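Local coordinates for protein aromatic amino acid aminotransferase I (Candida albicans WO-1, PDB 6HNU) that probably catalyses the transfer of an amino group from aromatic amino acids to 2-oxoglutarate, using pyridoxal 5'-phosphate as cofactor, at residues 222-227 and 281-286; 273-278 and 351-356; 277-282 and 358-363; 363-368 and 469-474. All coordinates share one frame; numbering follows the deposited sequence.

Contact 1. Residues 222-227 and 281-286; sequences SSLSAE and PSFISL
Leu224 and Ala226 meet Phe283 and Pro281 at two helix starts in the large, PLP-binding domain of this aminotransferase, where the loop leading into helix 226-239 runs beside the turn leading into the short helix 283-286. Both halves of the contact are apolar; the inner one is buried, the outer one partly exposed. Inside, Leu224 sends CD1 to the edge of the Phe283 ring, near its plane, with 4.2 Å to CZ, so the leucine meets the rim of the ring and covers neither face. Ile232 of helix 226-239 touches both side chains, and Phe283 also rests on Val292 and Ile243 of the central sheet; the pair therefore belongs to the layer between helix and sheet. The outer pair makes the closer contact: the Ala226 methyl, CB, lies 3.6 Å from CG of the Pro281 ring and 4.0 Å from its CD. This is also where the backbones come nearest, with 6.1 Å between the CA atoms of Ala226 and Pro281. Polar linkage comes from Arg229, whose NE donates to Leu224 O and whose NH1 donates to Pro281 O, joining both loops from one side chain. Each helix start has a serine N-cap. Ser225 OG serves Arg228 N, while Ser282 OG accepts from Ser285 N at 2.8 Å and 154°. In return, Ser285 OG donates to Ser282 O at 2.7 Å, tilted 16° from the carbonyl plane.

Contact 2. Residues 273-278 and 351-356; sequences DEFLKA and GYLDWL
Phe275 reaches from helix 272-278 to Leu353 and Leu356 on the long helix 334-377, and the side-chain contacts between the two segments are all apolar. The aromatic contacts come first. CZ of Phe275 approaches CB of Leu356 at 3.7 Å, obliquely to the ring, whereas CD2 of Leu353 sits at the ring edge, near its plane, 4.0 Å from CE2. With CG anti to the backbone N (chi1 173°), the phenyl group extends across the gap and its far end faces both leucines, which stand one helical turn apart. The aliphatic contact is a methyl pair: Leu276 CD2 and Leu353 CD2 lie 4.0 Å apart, the two side chains crossing at about a right angle. Leu353 CD2 thus serves both partners. The segment axes pass at 10.9 Å and cross at 63°, a spacing bridged by side chains rather than by backbone. Polar groups act at the margin: Asp354 OD1 bonds to His272 and OD2 to Ser66, tying helix 334-377 to the start of the other helix. Helix 112-126 borders the same core, with Val125 against Leu276 and His121 against Leu356, while Val301, in the loop between strands 292-297 and 309-314, touches Leu356.

Contact 3. Residues 277-282 and 358-363; sequences KALVPS and GLRAEY
Water 1 is held between the two segments, donating to Ala278 O at 2.8 Å and accepting from Arg360 NH1 at 2.9 Å. It lies at the edge of the guanidinium group, in its plane, and so couples the main chain at Ala278 to helix 334-377 without direct polar contact between them. The arginine can span the distance because its chain is extended from CG to NE, with CG anti to the backbone N (chi1 177°); the nearest CA atoms, those of Leu279 and Arg360, are 10.5 Å apart. Two apolar groups accompany the guanidinium. The methyl CB of Ala278 comes to 3.7 Å from Arg360 NH2, and Leu279 CD2 stands 4.2 Å from Arg360 NH1, both approaching obliquely. The leucine side chain crosses that of Arg360 at a slant and also touches Tyr250 and Gln253. Val280 N and O, bonded to Gln253 and Tyr250 respectively, fasten the following loop. Arg360 NE makes a salt bridge with Glu255 OE2, outside the two segments. That salt bridge probably offsets the arginine charge and helps fix its direction, while a water links NH1 to the carbonyl of Ala278 beside the aliphatic groups.

Contact 4. Residues 363-368 and 469-474; sequences YTHKRD and VPLDQL
Leu471, in the first turn of helix 471-489, points at helix 334-377 and divides its two methyls between His365 and Lys366. CD1 approaches the imidazole obliquely, at 3.5 Å from His365 CD2 and 3.8 Å from NE2, so it meets the outer carbon and nitrogen of the ring. CG of His365 is anti to the backbone N (chi1 179°), which carries the ring toward the leucine although the CB itself does not aim that way. The second methyl, CD2, lies against the lysine stem, 3.9 Å from Lys366 CG and 4.0 Å from CB; here the two side chains cross at about a right angle. This neighbourhood is also where the backbones are nearest, the CA atoms of Lys366 and Leu471 being 6.8 Å apart. One turn further on, Leu474 brings CD2 to 4.1 Å from the main-chain O of Lys366 and packs on Val369 and Ala370.

Beyond its apolar stem, Lys366 bends at chi4 (-62°), and NZ reaches water 2 at 2.8 Å. That water donates to Val469 O at 2.9 Å, completing a bridge to the residues just before helix 471-489. NZ also makes a weak hydrogen bond with Tyr52 OH of the second subunit, and Leu43 of that subunit packs on Val469 and Leu474. Such an arrangement fits the small domain of fold-type I aminotransferases, in which the C-terminal helix packs against the long interdomain helix, here next to the dimer partner.

In the fold
Helix 334-377 is common to contacts 2, 3 and 4, which follow one another along it, while the chain through 273-286 supplies one side of contacts 1, 2 and 3. Contact 2 is the buried one and apolar between its segments; contacts 1, 3 and 4 are partly buried. Contact 3, whose centre is only 7 Å from that of contact 2, turns to a charged side chain, and the two meet where Phe275 CD1 packs on Arg360 CD at 4.0 Å. Contact 1 is apolar and away from the subunit interface, its centre 26 Å from that of contact 4. Contacts 3 and 4 are each bridged by a water of their own, and contacts 2, 3 and 4 all reach the second subunit.

Contact 1. Residues 222-227 and 281-286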
loop_
_atom_site.group_PDB
_atom_site.type_symbol
_atom_site.label_atom_id
_atom_site.label_comp_id
_atom_site.label_asym_id
_atom_site.label_seq_id
_atom_site.Cartn_x
_atom_site.Cartn_y
_atom_site.Cartn_z
ATOM N N SER B 222 9.921 -22.262 -15.476
ATOM C CA SER B 222 9.001 -23.384 -15.728
ATOM C C SER B 222 7.530 -22.888 -15.758
ATOM O O SER B 222 7.181 -21.853 -15.185
ATOM C CB SER B 222 9.236 -24.486 -14.694
ATOM O OG SER B 222 8.679 -24.139 -13.445
ATOM N N SER B 223 6.632 -23.600 -16.398
ATOM C CA SER B 223 5.180 -23.306 -16.268
ATOM C C SER B 223 4.465 -24.622 -16.048
ATOM O O SER B 223 4.738 -25.572 -16.823
ATOM C CB SER B 223 4.616 -22.576 -17.485
ATOM O OG SER B 223 5.343 -21.429 -17.827
ATOM N N LEU B 224 3.622 -24.737 -15.033
ATOM C CA LEU B 224 2.902 -26.015 -14.833
ATOM C C LEU B 224 1.966 -26.258 -16.010
ATOM O O LEU B 224 1.193 -25.345 -16.386
ATOM C CB LEU B 224 2.128 -25.979 -13.527
ATOM C CG LEU B 224 3.007 -26.028 -12.284
ATOM C CD1 LEU B 224 2.146 -25.792 -11.053
ATOM C CD2 LEU B 224 3.710 -27.372 -12.194
ATOM N N SER B 225 2.069 -27.453 -16.593
ATOM C CA SER B 225 1.156 -27.947 -17.658
ATOM C C SER B 225 -0.280 -28.001 -17.132
ATOM O O SER B 225 -0.511 -28.098 -15.892
ATOM C CB SER B 225 1.616 -29.321 -18.117
ATOM O OG SER B 225 1.316 -30.276 -17.102
ATOM N N ALA B 226 -1.253 -27.985 -18.039
ATOM C CA ALA B 226 -2.674 -28.157 -17.691
ATOM C C ALA B 226 -2.832 -29.451 -16.889
ATOM O O ALA B 226 -3.607 -29.485 -15.916
ATOM C CB ALA B 226 -3.499 -28.167 -18.956
ATOM N N GLU B 227 -2.094 -30.494 -17.260
ATOM C CA GLU B 227 -2.193 -31.811 -16.588
ATOM C C GLU B 227 -1.667 -31.695 -15.154
ATOM O O GLU B 227 -2.299 -32.236 -14.256
ATOM C CB GLU B 227 -1.384 -32.845 -17.397
ATOM C CG GLU B 227 -1.888 -33.127 -18.808
ATOM C CD GLU B 227 -1.774 -32.031 -19.865
ATOM O OE1 GLU B 227 -0.851 -31.233 -19.816
ATOM O OE2 GLU B 227 -2.647 -31.995 -20.760
ATOM N N PRO B 281 -4.825 -23.123 -18.813
ATOM C CA PRO B 281 -5.831 -22.920 -17.766
ATOM C C PRO B 281 -5.197 -22.466 -16.436
ATOM O O PRO B 281 -4.238 -23.084 -15.984
ATOM C CB PRO B 281 -6.461 -24.307 -17.597
ATOM C CG PRO B 281 -5.434 -25.223 -18.204
ATOM C CD PRO B 281 -4.903 -24.464 -19.396
ATOM N N SER B 282 -5.772 -21.430 -15.835
ATOM C CA SER B 282 -5.437 -20.970 -14.462
ATOM C C SER B 282 -5.977 -21.972 -13.440
ATOM O O SER B 282 -6.901 -22.770 -13.763
ATOM C CB SER B 282 -6.038 -19.615 -14.180
ATOM O OG SER B 282 -7.465 -19.714 -14.279
ATOM N N PHE B 283 -5.456 -21.913 -12.212
ATOM C CA PHE B 283 -6.088 -22.635 -11.087
ATOM C C PHE B 283 -7.489 -22.058 -10.850
ATOM O O PHE B 283 -8.434 -22.884 -10.561
ATOM C CB PHE B 283 -5.242 -22.634 -9.831
ATOM C CG PHE B 283 -4.083 -23.575 -9.893
ATOM C CD1 PHE B 283 -4.277 -24.934 -9.694
ATOM C CD2 PHE B 283 -2.806 -23.093 -10.167
ATOM C CE1 PHE B 283 -3.205 -25.804 -9.738
ATOM C CE2 PHE B 283 -1.734 -23.955 -10.192
ATOM C CZ PHE B 283 -1.934 -25.318 -9.974
ATOM N N ILE B 284 -7.701 -20.739 -11.007
ATOM C CA ILE B 284 -9.102 -20.229 -10.850
ATOM C C ILE B 284 -10.023 -20.941 -11.853
ATOM O O ILE B 284 -11.166 -21.242 -11.445
ATOM C CB ILE B 284 -9.133 -18.700 -11.072
ATOM C CG1 ILE B 284 -8.498 -17.920 -9.918
ATOM C CG2 ILE B 284 -10.540 -18.196 -11.386
ATOM C CD1 ILE B 284 -9.257 -18.025 -8.631
ATOM N N SER B 285 -9.607 -21.127 -13.103
ATOM C CA SER B 285 -10.453 -21.784 -14.142
ATOM C C SER B 285 -10.822 -23.204 -13.693
ATOM O O SER B 285 -11.929 -23.670 -14.073
ATOM C CB SER B 285 -9.861 -21.759 -15.515
ATOM O OG SER B 285 -8.848 -22.748 -15.683
ATOM N N LEU B 286 -9.987 -23.863 -12.881
ATOM C CA LEU B 286 -10.203 -25.257 -12.437
ATOM C C LEU B 286 -11.007 -25.300 -11.144
ATOM O O LEU B 286 -11.296 -26.404 -10.664
ATOM C CB LEU B 286 -8.842 -25.926 -12.208
ATOM C CG LEU B 286 -7.963 -26.074 -13.454
ATOM C CD1 LEU B 286 -6.632 -26.759 -13.120
ATOM C CD2 LEU B 286 -8.688 -26.885 -14.522
#

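Contact 2. Residues 273-278 and 351-356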
loop_
_atom_site.group_PDB
_atom_site.type_symbol
_atom_site.label_atom_id
_atom_site.label_comp_id
_atom_site.label_asym_id
_atom_site.label_seq_id
_atom_site.Cartn_x
_atom_site.Cartn_y
_atom_site.Cartn_z
ATOM N N ASP B 273 -9.616 -15.151 -30.642
ATOM C CA ASP B 273 -10.087 -16.525 -30.316
ATOM C C ASP B 273 -8.907 -17.487 -30.151
ATOM O O ASP B 273 -8.933 -18.238 -29.176
ATOM C CB ASP B 273 -11.046 -17.066 -31.376
ATOM C CG ASP B 273 -12.400 -16.376 -31.366
ATOM O OD1 ASP B 273 -12.866 -15.946 -30.258
ATOM O OD2 ASP B 273 -12.976 -16.266 -32.473
ATOM N N GLU B 274 -7.960 -17.508 -31.086
ATOM C CA GLU B 274 -6.761 -18.383 -31.022
ATOM C C GLU B 274 -5.982 -17.997 -29.768
ATOM O O GLU B 274 -5.503 -18.891 -29.061
ATOM C CB GLU B 274 -5.842 -18.254 -32.243
ATOM C CG GLU B 274 -6.364 -18.971 -33.479
ATOM C CD GLU B 274 -5.389 -19.082 -34.642
ATOM O OE1 GLU B 274 -4.270 -18.537 -34.569
ATOM O OE2 GLU B 274 -5.754 -19.740 -35.620
ATOM N N PHE B 275 -5.868 -16.701 -29.494
ATOM C CA PHE B 275 -5.104 -16.221 -28.315
ATOM C C PHE B 275 -5.688 -16.831 -27.035
ATOM O O PHE B 275 -4.923 -17.479 -26.297
ATOM C CB PHE B 275 -5.083 -14.703 -28.245
ATOM C CG PHE B 275 -4.473 -14.146 -26.989
ATOM C CD1 PHE B 275 -3.121 -14.283 -26.742
ATOM C CD2 PHE B 275 -5.270 -13.498 -26.040
ATOM C CE1 PHE B 275 -2.552 -13.708 -25.607
ATOM C CE2 PHE B 275 -4.701 -12.930 -24.909
ATOM C CZ PHE B 275 -3.338 -13.051 -24.694
ATOM N N LEU B 276 -6.989 -16.641 -26.797
ATOM C CA LEU B 276 -7.661 -17.082 -25.553
ATOM C C LEU B 276 -7.594 -18.617 -25.459
ATOM O O LEU B 276 -7.498 -19.135 -24.320
ATOM C CB LEU B 276 -9.108 -16.577 -25.517
ATOM C CG LEU B 276 -9.309 -15.070 -25.331
ATOM C CD1 LEU B 276 -10.798 -14.753 -25.307
ATOM C CD2 LEU B 276 -8.640 -14.513 -24.074
ATOM N N LYS B 277 -7.660 -19.325 -26.589
ATOM C CA LYS B 277 -7.609 -20.810 -26.592
ATOM C C LYS B 277 -6.194 -21.300 -26.262
ATOM O O LYS B 277 -6.085 -22.445 -25.788
ATOM C CB LYS B 277 -8.041 -21.431 -27.929
ATOM C CG LYS B 277 -9.502 -21.859 -27.973
ATOM C CD LYS B 277 -10.011 -22.235 -29.350
ATOM C CE LYS B 277 -11.528 -22.194 -29.458
ATOM N NZ LYS B 277 -12.010 -20.845 -29.851
ATOM N N ALA B 278 -5.175 -20.515 -26.565
ATOM C CA ALA B 278 -3.754 -20.912 -26.400
ATOM C C ALA B 278 -3.321 -20.815 -24.932
ATOM O O ALA B 278 -2.312 -21.465 -24.589
ATOM C CB ALA B 278 -2.868 -20.070 -27.260
ATOM N N GLY B 351 -9.035 -3.913 -27.458
ATOM C CA GLY B 351 -7.715 -3.261 -27.477
ATOM C C GLY B 351 -6.794 -3.866 -26.438
ATOM O O GLY B 351 -5.623 -4.031 -26.729
ATOM N N TYR B 352 -7.312 -4.198 -25.261
ATOM C CA TYR B 352 -6.452 -4.778 -24.192
ATOM C C TYR B 352 -5.984 -6.145 -24.706
ATOM O O TYR B 352 -4.806 -6.494 -24.566
ATOM C CB TYR B 352 -7.204 -4.861 -22.861
ATOM C CG TYR B 352 -6.337 -5.288 -21.703
ATOM C CD1 TYR B 352 -5.143 -4.634 -21.443
ATOM C CD2 TYR B 352 -6.742 -6.292 -20.830
ATOM C CE1 TYR B 352 -4.337 -5.015 -20.383
ATOM C CE2 TYR B 352 -5.948 -6.674 -19.760
ATOM C CZ TYR B 352 -4.763 -6.001 -19.517
ATOM O OH TYR B 352 -3.931 -6.386 -18.495
ATOM N N LEU B 353 -6.887 -6.929 -25.296
ATOM C CA LEU B 353 -6.478 -8.212 -25.909
ATOM C C LEU B 353 -5.407 -7.935 -26.969
ATOM O O LEU B 353 -4.453 -8.708 -27.019
ATOM C CB LEU B 353 -7.699 -8.924 -26.480
ATOM C CG LEU B 353 -8.653 -9.511 -25.459
ATOM C CD1 LEU B 353 -9.895 -10.051 -26.165
ATOM C CD2 LEU B 353 -7.987 -10.600 -24.616
ATOM N N ASP B 354 -5.562 -6.899 -27.814
ATOM C CA ASP B 354 -4.531 -6.599 -28.828
ATOM C C ASP B 354 -3.191 -6.367 -28.116
ATOM O O ASP B 354 -2.106 -6.758 -28.652
ATOM C CB ASP B 354 -4.894 -5.386 -29.684
ATOM C CG ASP B 354 -6.118 -5.522 -30.582
ATOM O OD1 ASP B 354 -6.381 -6.628 -31.053
ATOM O OD2 ASP B 354 -6.729 -4.474 -30.866
ATOM N N TRP B 355 -3.234 -5.651 -26.996
ATOM C CA TRP B 355 -2.018 -5.324 -26.235
ATOM C C TRP B 355 -1.369 -6.621 -25.739
ATOM O O TRP B 355 -0.127 -6.780 -25.893
ATOM C CB TRP B 355 -2.337 -4.359 -25.096
ATOM C CG TRP B 355 -1.128 -4.071 -24.274
ATOM C CD1 TRP B 355 -0.733 -4.698 -23.127
ATOM C CD2 TRP B 355 -0.124 -3.116 -24.590
ATOM N NE1 TRP B 355 0.418 -4.135 -22.664
ATOM C CE2 TRP B 355 0.834 -3.176 -23.545
ATOM C CE3 TRP B 355 0.030 -2.158 -25.598
ATOM C CZ2 TRP B 355 1.931 -2.320 -23.494
ATOM C CZ3 TRP B 355 1.122 -1.317 -25.545
ATOM C CH2 TRP B 355 2.068 -1.399 -24.518
ATOM N N LEU B 356 -2.161 -7.515 -25.164
ATOM C CA LEU B 356 -1.665 -8.816 -24.619
ATOM C C LEU B 356 -1.139 -9.706 -25.752
ATOM O O LEU B 356 -0.137 -10.423 -25.528
ATOM C CB LEU B 356 -2.795 -9.481 -23.837
ATOM C CG LEU B 356 -3.360 -8.645 -22.697
ATOM C CD1 LEU B 356 -4.474 -9.418 -22.033
ATOM C CD2 LEU B 356 -2.284 -8.256 -21.679
#

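Contact 3. Residues 277-282 and 358-363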
loop_
_atom_site.group_PDB
_atom_site.type_symbol
_atom_site.label_atom_id
_atom_site.label_comp_id
_atom_site.label_asym_id
_atom_site.label_seq_id
_atom_site.Cartn_x
_atom_site.Cartn_y
_atom_site.Cartn_z
ATOM N N LYS B 277 -7.660 -19.325 -26.589
ATOM C CA LYS B 277 -7.609 -20.810 -26.592
ATOM C C LYS B 277 -6.194 -21.300 -26.262
ATOM O O LYS B 277 -6.085 -22.445 -25.788
ATOM C CB LYS B 277 -8.041 -21.431 -27.929
ATOM C CG LYS B 277 -9.502 -21.859 -27.973
ATOM C CD LYS B 277 -10.011 -22.235 -29.350
ATOM C CE LYS B 277 -11.528 -22.194 -29.458
ATOM N NZ LYS B 277 -12.010 -20.845 -29.851
ATOM N N ALA B 278 -5.175 -20.515 -26.565
ATOM C CA ALA B 278 -3.754 -20.912 -26.400
ATOM C C ALA B 278 -3.321 -20.815 -24.932
ATOM O O ALA B 278 -2.312 -21.465 -24.589
ATOM C CB ALA B 278 -2.868 -20.070 -27.260
ATOM N N LEU B 279 -3.984 -19.987 -24.117
ATOM C CA LEU B 279 -3.550 -19.666 -22.739
ATOM C C LEU B 279 -3.719 -20.911 -21.865
ATOM O O LEU B 279 -4.694 -21.634 -22.024
ATOM C CB LEU B 279 -4.378 -18.475 -22.242
ATOM C CG LEU B 279 -4.145 -17.170 -23.004
ATOM C CD1 LEU B 279 -5.050 -16.079 -22.489
ATOM C CD2 LEU B 279 -2.693 -16.731 -22.934
ATOM N N VAL B 280 -2.731 -21.220 -21.029
ATOM C CA VAL B 280 -2.830 -22.395 -20.125
ATOM C C VAL B 280 -3.972 -22.128 -19.150
ATOM O O VAL B 280 -4.100 -21.017 -18.646
ATOM C CB VAL B 280 -1.505 -22.621 -19.372
ATOM C CG1 VAL B 280 -1.154 -21.415 -18.514
ATOM C CG2 VAL B 280 -1.557 -23.862 -18.509
ATOM N N PRO B 281 -4.825 -23.123 -18.813
ATOM C CA PRO B 281 -5.831 -22.920 -17.766
ATOM C C PRO B 281 -5.197 -22.466 -16.436
ATOM O O PRO B 281 -4.238 -23.084 -15.984
ATOM C CB PRO B 281 -6.461 -24.307 -17.597
ATOM C CG PRO B 281 -5.434 -25.223 -18.204
ATOM C CD PRO B 281 -4.903 -24.464 -19.396
ATOM N N SER B 282 -5.772 -21.430 -15.835
ATOM C CA SER B 282 -5.437 -20.970 -14.462
ATOM C C SER B 282 -5.977 -21.972 -13.440
ATOM O O SER B 282 -6.901 -22.770 -13.763
ATOM C CB SER B 282 -6.038 -19.615 -14.180
ATOM O OG SER B 282 -7.465 -19.714 -14.279
ATOM N N GLY B 358 0.269 -8.505 -28.608
ATOM C CA GLY B 358 1.522 -7.795 -28.907
ATOM C C GLY B 358 2.584 -8.154 -27.869
ATOM O O GLY B 358 3.749 -8.442 -28.248
ATOM N N LEU B 359 2.198 -8.205 -26.595
ATOM C CA LEU B 359 3.120 -8.595 -25.498
ATOM C C LEU B 359 3.613 -10.033 -25.735
ATOM O O LEU B 359 4.834 -10.243 -25.658
ATOM C CB LEU B 359 2.385 -8.389 -24.170
ATOM C CG LEU B 359 3.210 -8.515 -22.896
ATOM C CD1 LEU B 359 4.321 -7.475 -22.845
ATOM C CD2 LEU B 359 2.309 -8.358 -21.666
ATOM N N ARG B 360 2.719 -10.979 -26.006
ATOM C CA ARG B 360 3.035 -12.375 -26.399
ATOM C C ARG B 360 4.059 -12.405 -27.547
ATOM O O ARG B 360 5.073 -13.093 -27.397
ATOM C CB ARG B 360 1.753 -13.115 -26.756
ATOM C CG ARG B 360 1.974 -14.544 -27.239
ATOM C CD ARG B 360 0.655 -15.167 -27.621
ATOM N NE ARG B 360 0.711 -16.586 -27.939
ATOM C CZ ARG B 360 0.548 -17.562 -27.054
ATOM N NH1 ARG B 360 0.346 -17.282 -25.777
ATOM N NH2 ARG B 360 0.620 -18.812 -27.454
ATOM N N ALA B 361 3.806 -11.706 -28.658
ATOM C CA ALA B 361 4.713 -11.686 -29.836
ATOM C C ALA B 361 6.109 -11.197 -29.411
ATOM O O ALA B 361 7.129 -11.883 -29.744
ATOM C CB ALA B 361 4.136 -10.823 -30.939
ATOM N N GLU B 362 6.196 -10.088 -28.685
ATOM C CA GLU B 362 7.512 -9.505 -28.287
ATOM C C GLU B 362 8.296 -10.478 -27.401
ATOM O O GLU B 362 9.510 -10.659 -27.670
ATOM C CB GLU B 362 7.366 -8.224 -27.470
ATOM C CG GLU B 362 6.678 -7.107 -28.202
ATOM C CD GLU B 362 7.476 -6.580 -29.373
ATOM O OE1 GLU B 362 8.727 -6.613 -29.293
ATOM O OE2 GLU B 362 6.840 -6.118 -30.337
ATOM N N TYR B 363 7.679 -11.027 -26.348
ATOM C CA TYR B 363 8.340 -12.013 -25.440
ATOM C C TYR B 363 8.714 -13.285 -26.204
ATOM O O TYR B 363 9.854 -13.764 -25.958
ATOM C CB TYR B 363 7.506 -12.302 -24.188
ATOM C CG TYR B 363 7.787 -11.278 -23.119
ATOM C CD1 TYR B 363 7.262 -10.013 -23.195
ATOM C CD2 TYR B 363 8.667 -11.547 -22.083
ATOM C CE1 TYR B 363 7.539 -9.044 -22.254
ATOM C CE2 TYR B 363 8.963 -10.590 -21.130
ATOM C CZ TYR B 363 8.380 -9.343 -21.195
ATOM O OH TYR B 363 8.663 -8.358 -20.305
HETATM O O HOH W 1 0.101 -20.006 -24.734
#

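Contact 4. Residues 363-368 and 469-474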
loop_
_atom_site.group_PDB
_atom_site.type_symbol
_atom_site.label_atom_id
_atom_site.label_comp_id
_atom_site.label_asym_id
_atom_site.label_seq_id
_atom_site.Cartn_x
_atom_site.Cartn_y
_atom_site.Cartn_z
ATOM N N TYR B 363 7.679 -11.027 -26.348
ATOM C CA TYR B 363 8.340 -12.013 -25.440
ATOM C C TYR B 363 8.714 -13.285 -26.204
ATOM O O TYR B 363 9.854 -13.764 -25.958
ATOM C CB TYR B 363 7.506 -12.302 -24.188
ATOM C CG TYR B 363 7.787 -11.278 -23.119
ATOM C CD1 TYR B 363 7.262 -10.013 -23.195
ATOM C CD2 TYR B 363 8.667 -11.547 -22.083
ATOM C CE1 TYR B 363 7.539 -9.044 -22.254
ATOM C CE2 TYR B 363 8.963 -10.590 -21.130
ATOM C CZ TYR B 363 8.380 -9.343 -21.195
ATOM O OH TYR B 363 8.663 -8.358 -20.305
ATOM N N THR B 364 7.850 -13.822 -27.066
ATOM C CA THR B 364 8.164 -15.012 -27.917
ATOM C C THR B 364 9.496 -14.799 -28.637
ATOM O O THR B 364 10.368 -15.701 -28.565
ATOM C CB THR B 364 7.034 -15.302 -28.910
ATOM O OG1 THR B 364 5.885 -15.723 -28.167
ATOM C CG2 THR B 364 7.427 -16.360 -29.914
ATOM N N HIS B 365 9.695 -13.624 -29.214
ATOM C CA HIS B 365 10.928 -13.335 -30.002
ATOM C C HIS B 365 12.140 -13.283 -29.063
ATOM O O HIS B 365 13.181 -13.915 -29.415
ATOM C CB HIS B 365 10.777 -12.082 -30.860
ATOM C CG HIS B 365 12.028 -11.783 -31.621
ATOM N ND1 HIS B 365 12.584 -12.699 -32.493
ATOM C CD2 HIS B 365 12.842 -10.709 -31.614
ATOM C CE1 HIS B 365 13.703 -12.201 -32.981
ATOM N NE2 HIS B 365 13.886 -10.987 -32.454
ATOM N N LYS B 366 12.024 -12.585 -27.920
ATOM C CA LYS B 366 13.111 -12.468 -26.904
ATOM C C LYS B 366 13.547 -13.857 -26.464
ATOM O O LYS B 366 14.766 -14.085 -26.420
ATOM C CB LYS B 366 12.670 -11.690 -25.665
ATOM C CG LYS B 366 12.400 -10.216 -25.893
ATOM C CD LYS B 366 11.918 -9.533 -24.635
ATOM C CE LYS B 366 11.300 -8.182 -24.917
ATOM N NZ LYS B 366 12.269 -7.245 -25.523
ATOM N N ARG B 367 12.593 -14.723 -26.148
ATOM C CA ARG B 367 12.823 -16.120 -25.722
ATOM C C ARG B 367 13.552 -16.909 -26.835
ATOM O O ARG B 367 14.517 -17.671 -26.510
ATOM C CB ARG B 367 11.492 -16.761 -25.347
ATOM C CG ARG B 367 11.606 -18.197 -24.869
ATOM C CD ARG B 367 11.820 -19.268 -25.926
ATOM N NE ARG B 367 10.995 -19.073 -27.124
ATOM C CZ ARG B 367 9.718 -19.407 -27.230
ATOM N NH1 ARG B 367 9.067 -19.222 -28.379
ATOM N NH2 ARG B 367 9.095 -19.963 -26.207
ATOM N N ASP B 368 13.138 -16.752 -28.101
ATOM C CA ASP B 368 13.766 -17.508 -29.220
ATOM C C ASP B 368 15.236 -17.109 -29.313
ATOM O O ASP B 368 16.082 -18.011 -29.473
ATOM C CB ASP B 368 13.077 -17.214 -30.549
ATOM C CG ASP B 368 11.660 -17.727 -30.623
ATOM O OD1 ASP B 368 11.334 -18.697 -29.884
ATOM O OD2 ASP B 368 10.902 -17.151 -31.438
ATOM N N VAL B 469 17.518 -6.303 -21.251
ATOM C CA VAL B 469 18.514 -5.621 -22.139
ATOM C C VAL B 469 18.122 -5.841 -23.597
ATOM O O VAL B 469 17.465 -6.823 -23.956
ATOM C CB VAL B 469 19.977 -6.089 -21.914
ATOM C CG1 VAL B 469 20.505 -5.805 -20.511
ATOM C CG2 VAL B 469 20.155 -7.546 -22.266
ATOM N N PRO B 470 18.578 -4.938 -24.490
ATOM C CA PRO B 470 18.462 -5.144 -25.937
ATOM C C PRO B 470 18.988 -6.517 -26.365
ATOM O O PRO B 470 19.900 -6.997 -25.707
ATOM C CB PRO B 470 19.347 -4.018 -26.502
ATOM C CG PRO B 470 19.259 -2.920 -25.459
ATOM C CD PRO B 470 19.241 -3.671 -24.139
ATOM N N LEU B 471 18.444 -7.103 -27.439
ATOM C CA LEU B 471 18.604 -8.543 -27.767
ATOM C C LEU B 471 20.016 -8.836 -28.286
ATOM O O LEU B 471 20.437 -10.007 -28.217
ATOM C CB LEU B 471 17.534 -8.962 -28.770
ATOM C CG LEU B 471 16.131 -9.073 -28.174
ATOM C CD1 LEU B 471 15.116 -9.517 -29.220
ATOM C CD2 LEU B 471 16.114 -10.017 -26.973
ATOM N N ASP B 472 20.720 -7.817 -28.768
ATOM C CA ASP B 472 22.120 -7.955 -29.244
ATOM C C ASP B 472 23.018 -8.129 -28.012
ATOM O O ASP B 472 23.921 -8.963 -28.079
ATOM C CB ASP B 472 22.537 -6.766 -30.114
ATOM C CG ASP B 472 22.480 -5.434 -29.392
ATOM O OD1 ASP B 472 21.572 -5.264 -28.555
ATOM O OD2 ASP B 472 23.334 -4.580 -29.670
ATOM N N GLN B 473 22.784 -7.342 -26.952
ATOM C CA GLN B 473 23.545 -7.411 -25.674
ATOM C C GLN B 473 23.224 -8.740 -24.978
ATOM O O GLN B 473 24.136 -9.284 -24.315
ATOM C CB GLN B 473 23.278 -6.191 -24.795
ATOM C CG GLN B 473 23.803 -4.895 -25.394
ATOM C CD GLN B 473 25.157 -5.076 -26.044
ATOM O OE1 GLN B 473 26.095 -5.592 -25.436
ATOM N NE2 GLN B 473 25.274 -4.654 -27.297
ATOM N N LEU B 474 22.012 -9.269 -25.166
ATOM C CA LEU B 474 21.638 -10.619 -24.687
ATOM C C LEU B 474 22.584 -11.651 -25.314
ATOM O O LEU B 474 23.121 -12.511 -24.566
ATOM C CB LEU B 474 20.186 -10.931 -25.046
ATOM C CG LEU B 474 19.744 -12.353 -24.714
ATOM C CD1 LEU B 474 19.888 -12.609 -23.220
ATOM C CD2 LEU B 474 18.312 -12.597 -25.148
HETATM O O HOH W 2 14.641 -7.323 -24.095
#